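Local coordinates for protein CELL division inhibitor (Pyrococcus furiosus, PDB 1G3Q) that binds ADP and magnesium and probably hydrolyses ATP, as expected of a MinD-type P-loop ATPase linked to the control of cell division, at residues D56-L59 / H60-L63; I145-L148 / T149-K153; P218-K221 / G222-A225; L229-E232 / I233-A237. One frame throughout, in Å; residues are numbered along the deposited sequence.

Interaction 1: D56-L59 / H60-L63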
loop_
_atom_site.group_PDB
_atom_site.type_symbol
_atom_site.label_atom_id
_atom_site.label_comp_id
_atom_site.label_asym_id
_atom_site.label_seq_id
_atom_site.Cartn_x
_atom_site.Cartn_y
_atom_site.Cartn_z
ATOM N N ASP A 56 -0.798 -18.326 -10.634
ATOM C CA ASP A 56 0.278 -19.310 -10.714
ATOM C C ASP A 56 1.650 -18.646 -10.766
ATOM O O ASP A 56 2.655 -19.253 -10.391
ATOM C CB ASP A 56 0.132 -20.184 -11.959
ATOM C CG ASP A 56 -1.087 -21.073 -11.915
ATOM O OD1 ASP A 56 -1.706 -21.203 -10.839
ATOM O OD2 ASP A 56 -1.415 -21.656 -12.967
ATOM N N VAL A 57 1.691 -17.408 -11.250
ATOM C CA VAL A 57 2.947 -16.677 -11.373
ATOM C C VAL A 57 2.885 -15.438 -10.493
ATOM O O VAL A 57 1.925 -14.672 -10.558
ATOM C CB VAL A 57 3.200 -16.245 -12.833
ATOM C CG1 VAL A 57 4.586 -15.634 -12.957
ATOM C CG2 VAL A 57 3.057 -17.446 -13.763
ATOM N N THR A 58 3.918 -15.240 -9.678
ATOM C CA THR A 58 3.947 -14.112 -8.760
ATOM C C THR A 58 5.226 -13.295 -8.841
ATOM O O THR A 58 6.167 -13.642 -9.554
ATOM C CB THR A 58 3.821 -14.594 -7.302
ATOM O OG1 THR A 58 4.919 -15.464 -7.005
ATOM C CG2 THR A 58 2.513 -15.353 -7.085
ATOM N N LEU A 59 5.249 -12.208 -8.083
ATOM C CA LEU A 59 6.415 -11.342 -8.022
ATOM C C LEU A 59 7.604 -12.173 -7.529
ATOM O O LEU A 59 8.744 -11.947 -7.932
ATOM C CB LEU A 59 6.144 -10.178 -7.061
ATOM C CG LEU A 59 7.288 -9.211 -6.732
ATOM C CD1 LEU A 59 7.872 -8.635 -8.011
ATOM C CD2 LEU A 59 6.763 -8.104 -5.831
ATOM N N HIS A 60 7.329 -13.149 -6.666
ATOM C CA HIS A 60 8.389 -14.000 -6.131
ATOM C C HIS A 60 9.089 -14.778 -7.242
ATOM O O HIS A 60 10.308 -14.970 -7.204
ATOM C CB HIS A 60 7.823 -14.965 -5.082
ATOM C CG HIS A 60 7.355 -14.285 -3.832
ATOM N ND1 HIS A 60 6.243 -13.471 -3.798
ATOM C CD2 HIS A 60 7.856 -14.291 -2.575
ATOM C CE1 HIS A 60 6.080 -13.007 -2.572
ATOM N NE2 HIS A 60 7.044 -13.489 -1.810
ATOM N N ASP A 61 8.315 -15.223 -8.228
ATOM C CA ASP A 61 8.868 -15.954 -9.363
ATOM C C ASP A 61 9.776 -15.019 -10.149
ATOM O O ASP A 61 10.862 -15.403 -10.588
ATOM C CB ASP A 61 7.746 -16.460 -10.273
ATOM C CG ASP A 61 6.950 -17.584 -9.647
ATOM O OD1 ASP A 61 7.542 -18.650 -9.383
ATOM O OD2 ASP A 61 5.735 -17.405 -9.423
ATOM N N VAL A 62 9.319 -13.785 -10.320
ATOM C CA VAL A 62 10.074 -12.772 -11.047
ATOM C C VAL A 62 11.384 -12.469 -10.322
ATOM O O VAL A 62 12.456 -12.445 -10.939
ATOM C CB VAL A 62 9.253 -11.461 -11.175
ATOM C CG1 VAL A 62 10.037 -10.423 -11.963
ATOM C CG2 VAL A 62 7.911 -11.747 -11.856
ATOM N N LEU A 63 11.296 -12.255 -9.011
ATOM C CA LEU A 63 12.466 -11.940 -8.195
ATOM C C LEU A 63 13.449 -13.100 -8.089
ATOM O O LEU A 63 14.597 -12.913 -7.681
ATOM C CB LEU A 63 12.032 -11.499 -6.794
ATOM C CG LEU A 63 11.126 -10.262 -6.723
ATOM C CD1 LEU A 63 10.729 -10.005 -5.276
ATOM C CD2 LEU A 63 11.844 -9.048 -7.304
HETATM O O HOH W 1 4.113 -18.165 -7.386
#

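Interaction 2: I145-L148 / T149-K153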
loop_
_atom_site.group_PDB
_atom_site.type_symbol
_atom_site.label_atom_id
_atom_site.label_comp_id
_atom_site.label_asym_id
_atom_site.label_seq_id
_atom_site.Cartn_x
_atom_site.Cartn_y
_atom_site.Cartn_z
ATOM N N ILE A 145 1.510 7.107 19.749
ATOM C CA ILE A 145 2.729 7.901 19.664
ATOM C C ILE A 145 3.917 7.079 19.168
ATOM O O ILE A 145 4.683 7.539 18.320
ATOM C CB ILE A 145 3.086 8.552 21.032
ATOM C CG1 ILE A 145 4.281 9.494 20.862
ATOM C CG2 ILE A 145 3.413 7.477 22.063
ATOM C CD1 ILE A 145 4.058 10.599 19.842
ATOM N N SER A 146 4.067 5.863 19.685
ATOM C CA SER A 146 5.171 5.004 19.272
ATOM C C SER A 146 5.068 4.666 17.785
ATOM O O SER A 146 6.073 4.599 17.077
ATOM C CB SER A 146 5.182 3.717 20.103
ATOM O OG SER A 146 3.935 3.047 20.024
ATOM N N CYS A 147 3.847 4.454 17.312
ATOM C CA CYS A 147 3.638 4.132 15.909
ATOM C C CYS A 147 3.918 5.375 15.070
ATOM O O CYS A 147 4.485 5.290 13.986
ATOM C CB CYS A 147 2.204 3.650 15.683
ATOM S SG CYS A 147 1.892 3.064 13.998
ATOM N N LEU A 148 3.523 6.535 15.584
ATOM C CA LEU A 148 3.749 7.789 14.878
ATOM C C LEU A 148 5.243 8.075 14.746
ATOM O O LEU A 148 5.739 8.327 13.646
ATOM C CB LEU A 148 3.071 8.948 15.616
ATOM C CG LEU A 148 1.542 8.953 15.672
ATOM C CD1 LEU A 148 1.070 10.063 16.596
ATOM C CD2 LEU A 148 0.973 9.142 14.273
ATOM N N THR A 149 5.958 8.030 15.869
ATOM C CA THR A 149 7.393 8.294 15.865
ATOM C C THR A 149 8.158 7.284 15.014
ATOM O O THR A 149 9.087 7.649 14.296
ATOM C CB THR A 149 7.974 8.305 17.304
ATOM O OG1 THR A 149 7.698 7.058 17.953
ATOM C CG2 THR A 149 7.355 9.430 18.114
ATOM N N ASP A 150 7.770 6.015 15.085
ATOM C CA ASP A 150 8.438 4.990 14.293
ATOM C C ASP A 150 8.223 5.244 12.804
ATOM O O ASP A 150 9.166 5.189 12.014
ATOM C CB ASP A 150 7.913 3.598 14.666
ATOM C CG ASP A 150 8.523 3.074 15.952
ATOM O OD1 ASP A 150 9.187 3.863 16.656
ATOM O OD2 ASP A 150 8.336 1.877 16.261
ATOM N N THR A 151 6.980 5.529 12.425
ATOM C CA THR A 151 6.653 5.789 11.027
ATOM C C THR A 151 7.357 7.058 10.556
ATOM O O THR A 151 7.799 7.153 9.412
ATOM C CB THR A 151 5.132 5.944 10.834
ATOM O OG1 THR A 151 4.473 4.753 11.289
ATOM C CG2 THR A 151 4.802 6.167 9.366
ATOM N N MET A 152 7.463 8.031 11.452
ATOM C CA MET A 152 8.133 9.285 11.138
ATOM C C MET A 152 9.567 8.977 10.727
ATOM O O MET A 152 10.062 9.490 9.725
ATOM C CB MET A 152 8.142 10.190 12.366
ATOM C CG MET A 152 8.799 11.537 12.149
ATOM S SD MET A 152 9.099 12.352 13.727
ATOM C CE MET A 152 7.465 12.199 14.490
ATOM N N LYS A 153 10.225 8.128 11.511
ATOM C CA LYS A 153 11.602 7.738 11.238
ATOM C C LYS A 153 11.738 7.126 9.849
ATOM O O LYS A 153 12.704 7.398 9.134
ATOM C CB LYS A 153 12.092 6.746 12.294
ATOM C CG LYS A 153 12.237 7.347 13.686
ATOM C CD LYS A 153 12.794 6.328 14.669
ATOM C CE LYS A 153 12.991 6.937 16.048
ATOM N NZ LYS A 153 13.507 5.927 17.015
#

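Interaction 3: P218-K221 / G222-A225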
loop_
_atom_site.group_PDB
_atom_site.type_symbol
_atom_site.label_atom_id
_atom_site.label_comp_id
_atom_site.label_asym_id
_atom_site.label_seq_id
_atom_site.Cartn_x
_atom_site.Cartn_y
_atom_site.Cartn_z
ATOM N N PRO A 218 -19.893 0.980 -0.093
ATOM C CA PRO A 218 -19.701 2.366 -0.526
ATOM C C PRO A 218 -20.230 3.514 0.333
ATOM O O PRO A 218 -19.797 4.650 0.158
ATOM C CB PRO A 218 -20.298 2.365 -1.933
ATOM C CG PRO A 218 -21.409 1.400 -1.810
ATOM C CD PRO A 218 -20.771 0.267 -1.042
ATOM N N GLU A 219 -21.155 3.242 1.249
ATOM C CA GLU A 219 -21.690 4.308 2.096
ATOM C C GLU A 219 -21.105 4.297 3.507
ATOM O O GLU A 219 -21.474 5.120 4.342
ATOM C CB GLU A 219 -23.219 4.222 2.175
ATOM C CG GLU A 219 -23.957 4.611 0.890
ATOM C CD GLU A 219 -23.768 6.078 0.507
ATOM O OE1 GLU A 219 -23.572 6.916 1.412
ATOM O OE2 GLU A 219 -23.836 6.397 -0.702
ATOM N N SER A 220 -20.198 3.363 3.777
ATOM C CA SER A 220 -19.569 3.294 5.095
ATOM C C SER A 220 -18.601 4.462 5.267
ATOM O O SER A 220 -18.113 5.017 4.284
ATOM C CB SER A 220 -18.800 1.981 5.253
ATOM O OG SER A 220 -17.740 1.897 4.317
ATOM N N LYS A 221 -18.321 4.828 6.514
ATOM C CA LYS A 221 -17.402 5.925 6.797
ATOM C C LYS A 221 -16.018 5.614 6.230
ATOM O O LYS A 221 -15.335 6.494 5.705
ATOM C CB LYS A 221 -17.291 6.160 8.308
ATOM C CG LYS A 221 -18.571 6.630 8.985
ATOM C CD LYS A 221 -18.275 7.085 10.412
ATOM C CE LYS A 221 -19.520 7.620 11.105
ATOM N NZ LYS A 221 -20.502 6.536 11.372
ATOM N N GLY A 222 -15.608 4.354 6.338
ATOM C CA GLY A 222 -14.312 3.951 5.824
ATOM C C GLY A 222 -14.221 4.126 4.320
ATOM O O GLY A 222 -13.224 4.642 3.807
ATOM N N ALA A 223 -15.262 3.697 3.609
ATOM C CA ALA A 223 -15.291 3.810 2.157
ATOM C C ALA A 223 -15.177 5.270 1.738
ATOM O O ALA A 223 -14.369 5.618 0.880
ATOM C CB ALA A 223 -16.592 3.211 1.601
ATOM N N LYS A 224 -15.992 6.123 2.346
ATOM C CA LYS A 224 -15.972 7.541 2.008
ATOM C C LYS A 224 -14.623 8.206 2.284
ATOM O O LYS A 224 -14.187 9.059 1.515
ATOM C CB LYS A 224 -17.102 8.263 2.747
ATOM C CG LYS A 224 -18.483 7.905 2.202
ATOM C CD LYS A 224 -19.614 8.418 3.085
ATOM C CE LYS A 224 -20.966 8.132 2.437
ATOM N NZ LYS A 224 -22.123 8.436 3.331
ATOM N N ALA A 225 -13.959 7.817 3.370
ATOM C CA ALA A 225 -12.658 8.393 3.694
ATOM C C ALA A 225 -11.630 8.007 2.628
ATOM O O ALA A 225 -10.792 8.824 2.237
ATOM C CB ALA A 225 -12.198 7.924 5.069
#

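Interaction 4: L229-E232 / I233-A237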
loop_
_atom_site.group_PDB
_atom_site.type_symbol
_atom_site.label_atom_id
_atom_site.label_comp_id
_atom_site.label_asym_id
_atom_site.label_seq_id
_atom_site.Cartn_x
_atom_site.Cartn_y
_atom_site.Cartn_z
ATOM N N LEU A 229 -9.324 10.234 0.144
ATOM C CA LEU A 229 -7.878 10.050 0.079
ATOM C C LEU A 229 -7.437 9.976 -1.381
ATOM O O LEU A 229 -6.439 10.584 -1.769
ATOM C CB LEU A 229 -7.450 8.764 0.798
ATOM C CG LEU A 229 -5.949 8.458 0.651
ATOM C CD1 LEU A 229 -5.136 9.552 1.348
ATOM C CD2 LEU A 229 -5.617 7.096 1.245
ATOM N N ALA A 230 -8.179 9.219 -2.186
ATOM C CA ALA A 230 -7.863 9.067 -3.602
ATOM C C ALA A 230 -7.875 10.433 -4.280
ATOM O O ALA A 230 -7.031 10.726 -5.122
ATOM C CB ALA A 230 -8.868 8.145 -4.269
ATOM N N GLU A 231 -8.844 11.262 -3.903
ATOM C CA GLU A 231 -8.960 12.602 -4.464
ATOM C C GLU A 231 -7.701 13.394 -4.111
ATOM O O GLU A 231 -7.097 14.033 -4.972
ATOM C CB GLU A 231 -10.193 13.305 -3.892
ATOM C CG GLU A 231 -10.601 14.562 -4.648
ATOM C CD GLU A 231 -11.697 15.338 -3.942
ATOM O OE1 GLU A 231 -12.615 14.697 -3.382
ATOM O OE2 GLU A 231 -11.648 16.587 -3.955
ATOM N N GLU A 232 -7.303 13.337 -2.842
ATOM C CA GLU A 232 -6.113 14.047 -2.377
ATOM C C GLU A 232 -4.841 13.586 -3.082
ATOM O O GLU A 232 -4.016 14.408 -3.484
ATOM C CB GLU A 232 -5.941 13.872 -0.866
ATOM C CG GLU A 232 -6.946 14.631 -0.019
ATOM C CD GLU A 232 -6.939 16.125 -0.305
ATOM O OE1 GLU A 232 -5.837 16.707 -0.422
ATOM O OE2 GLU A 232 -8.038 16.716 -0.403
ATOM N N ILE A 233 -4.678 12.274 -3.218
ATOM C CA ILE A 233 -3.503 11.715 -3.879
ATOM C C ILE A 233 -3.362 12.287 -5.287
ATOM O O ILE A 233 -2.260 12.637 -5.717
ATOM C CB ILE A 233 -3.591 10.168 -3.969
ATOM C CG1 ILE A 233 -3.517 9.558 -2.567
ATOM C CG2 ILE A 233 -2.480 9.625 -4.854
ATOM C CD1 ILE A 233 -2.245 9.889 -1.818
ATOM N N GLU A 234 -4.477 12.385 -6.003
ATOM C CA GLU A 234 -4.455 12.920 -7.358
ATOM C C GLU A 234 -4.035 14.385 -7.377
ATOM O O GLU A 234 -3.305 14.817 -8.269
ATOM C CB GLU A 234 -5.829 12.785 -8.016
ATOM C CG GLU A 234 -6.297 11.357 -8.212
ATOM C CD GLU A 234 -7.471 11.273 -9.167
ATOM O OE1 GLU A 234 -8.456 12.010 -8.960
ATOM O OE2 GLU A 234 -7.410 10.473 -10.125
ATOM N N LYS A 235 -4.499 15.145 -6.391
ATOM C CA LYS A 235 -4.177 16.567 -6.295
ATOM C C LYS A 235 -2.689 16.831 -6.082
ATOM O O LYS A 235 -2.151 17.831 -6.564
ATOM C CB LYS A 235 -4.961 17.213 -5.153
ATOM C CG LYS A 235 -6.447 17.370 -5.412
ATOM C CD LYS A 235 -7.118 18.076 -4.242
ATOM C CE LYS A 235 -8.586 18.353 -4.525
ATOM N NZ LYS A 235 -9.250 19.029 -3.374
ATOM N N LEU A 236 -2.028 15.936 -5.355
ATOM C CA LEU A 236 -0.608 16.085 -5.070
ATOM C C LEU A 236 0.277 15.736 -6.257
ATOM O O LEU A 236 1.504 15.749 -6.148
ATOM C CB LEU A 236 -0.222 15.222 -3.870
ATOM C CG LEU A 236 -0.938 15.565 -2.563
ATOM C CD1 LEU A 236 -0.518 14.584 -1.483
ATOM C CD2 LEU A 236 -0.612 16.996 -2.154
ATOM N N ALA A 237 -0.341 15.426 -7.393
ATOM C CA ALA A 237 0.418 15.082 -8.589
ATOM C C ALA A 237 1.302 16.256 -8.992
ATOM O O ALA A 237 1.048 17.378 -8.497
ATOM C CB ALA A 237 -0.530 14.726 -9.727
ATOM O OXT ALA A 237 2.231 16.045 -9.804
#

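Interaction 1: D56-L59 / H60-L63
Thr-58 and Asp-61 grip each other at the start of the short helix 59-63. The backbone N of Thr-58 donates to OD2 of Asp-61 at 2.8 Å, a fairly straight bond (161°) that uses the anti lone pair of OD2, the one turned away from OD1. OG1 of Thr-58 accepts a weak bond from the backbone N of His-60, 3.4 Å away. Thr-58 is the N-cap, and with the Asp-61 carboxylate on its N-H the pair forms a capping box. Asp-61 can fold back because its CG lies anti to its own carbonyl carbon (chi1 -71°), which swings the carboxylate toward the residues ahead of the helix. A water molecule bridges the two side chains, 2.8 Å from OG1 of Thr-58 and donating to OD2 of Asp-61. With an alanine here, the N-H of Thr-58 and the water would probably lose their carboxylate partner and the threonine be less firmly held. Behind the cap, the O of Thr-58 takes the N-H of Val-62 in its carbonyl plane, and the O of Leu-59 takes that of Leu-63 at 2.8 Å. On the same turn CG of Leu-59 meets CD1 of Leu-63 at 3.8 Å, and both leucines continue onto Leu-101 of helix 101-106. Further out, NE2 of His-60 is hydrogen-bonded to the O of Leu-41, next to Asp-40, a residue seen to bind magnesium in this protein, though no such ion sits on it in this model, and the His-60 ring also touches His-92.

Interaction 2: I145-L148 / T149-K153
Thr-149 sets its OG1 between its own backbone N and carbonyl carbon (chi1 57°), which hangs the hydroxyl over the preceding turn of helix 145-160, 3.1 Å from the O of Ile-145 and equally 3.1 Å from the O of Ser-146; its single proton may serve either. Its methyl CG2 comes to lie 3.9 Å from CD1 of Ile-145, the two side chains meeting at a slant. Thr-151 turns the other way: with chi1 at -58°, OG1 stands beside its own N and reaches the O of Cys-147 at 2.7 Å. That oxygen also takes the N-H of Thr-151 at 3.0 Å, the two donors arriving from opposite faces of the carbonyl plane. This helix is the crossover of the beta-alpha-beta unit between strands 136-141 and 164-173, and it lies against the nucleotide-binding loop: Ser-146 OG bonds to Lys-11 NZ, Cys-147 touches Thr-14, and Thr-151 OG1 also bonds to Gly-10 N. Gripped at once by its own helix and by that loop amide, the buried hydroxyl of Thr-151 has little liberty to turn, and its short bond to Cys-147 O is likely to polarise it as an acceptor for Gly-10.

Interaction 3: P218-K221 / G222-A225
The N-terminus of helix 221-235, the last helix of the chain, is capped by Ser-220. Its OG accepts from the backbone N of Ala-223 at 3.1 Å and 155°, and lies 3.2 Å from CB of the same alanine. With chi1 at 63° the hydroxyl sits between the serine's own N and carbonyl carbon, which tucks it under the first turn; it is also hydrogen-bonded to the O of Lys-217. A valine here would probably leave Ala-223 N-H without its acceptor and Lys-217 O without its partner. The helix then starts with Lys-224 N on Ser-220 O, 3.1 Å and nearly straight at 172°, and Ala-225 N on Lys-221 O. Outside the turn, the extended side chain of Lys-224 runs back over the loop so that NZ meets OE1 of Glu-219 in a salt bridge at 2.8 Å, nearly in line with the C-O bond, with Glu-219 bent at chi2 to bring its carboxylate round. Nearby, Gly-222 N donates to OD2 of Asp-200, an ADP-binding residue, and Lys-221 touches Pro-198, another. A serine N-cap accepting from the third residue beyond it is a common way for an alpha-helix to begin, here beside the nucleotide pocket.

Interaction 4: L229-E232 / I233-A237
Charged groups meet along the outer side of the last helical turns, where Lys-235 faces two acidic side chains from the preceding turn. Its NZ lies 3.5 Å from OE2 of Glu-231, a weak hydrogen bond within a salt bridge, and 4.0 Å from OE2 of Glu-232, a long one, so the three form a loose network. Glu-231 and Lys-235 both run out extended, side by side and pointing the same way, whereas Glu-232 bends at chi2 (-57°) and slants across toward the lysine. Glu-234, by contrast, turns to the rest of the protein, its two carboxylate oxygens held in salt bridges by Arg-30 and Arg-32.

Apolar packing belongs to the inner side. CG of Leu-229 meets CG1 of Ile-233 at 4.2 Å, and both go on into the sheet, Leu-229 against Leu-194 and Ala-195 of strand 193-198, Ile-233 against Ile-5 of strand 3-8. Ala-230 packs against Leu-23, Ala-26 and Leu-27 of helix 16-29, the helix that follows the P-loop.

Backbone bonds join the two turns: Ile-233 N to Leu-229 O at 2.8 Å, Glu-234 N to Ala-230 O at 3.2 Å, Lys-235 N to Glu-231 O, and Leu-236 N to Glu-232 O at 3.1 Å near the end of the helix.

The helix is thus amphipathic. Its buried side is anchored by leucine and isoleucine, while the weak and the long ion pair to Lys-235 probably give only modest electrostatic help, partly balancing two neighbouring acidic charges near the helix's C-terminal end.

In the fold
All four contacts are local, each joining neighbouring turns or a cap, and they follow one another along the chain without overlap. Interactions 3 and 4 adjoin, opening and closing helix 221-235 with centres about 17 Å apart. Interaction 2 begins helix 145-160, its centre about 23 Å from that of interaction 4. Interaction 1, on helix 59-63, lies on the opposite side of the chain's centre from the other three, 30 to 33 Å away, against helices 90-95 and 101-106. Interactions 2, 3 and 4 pack on the central mixed sheet of the P-loop NTPase fold. Interactions 2 and 3 border the nucleotide site; interaction 1 lies farther from it, near the magnesium-binding Asp-40.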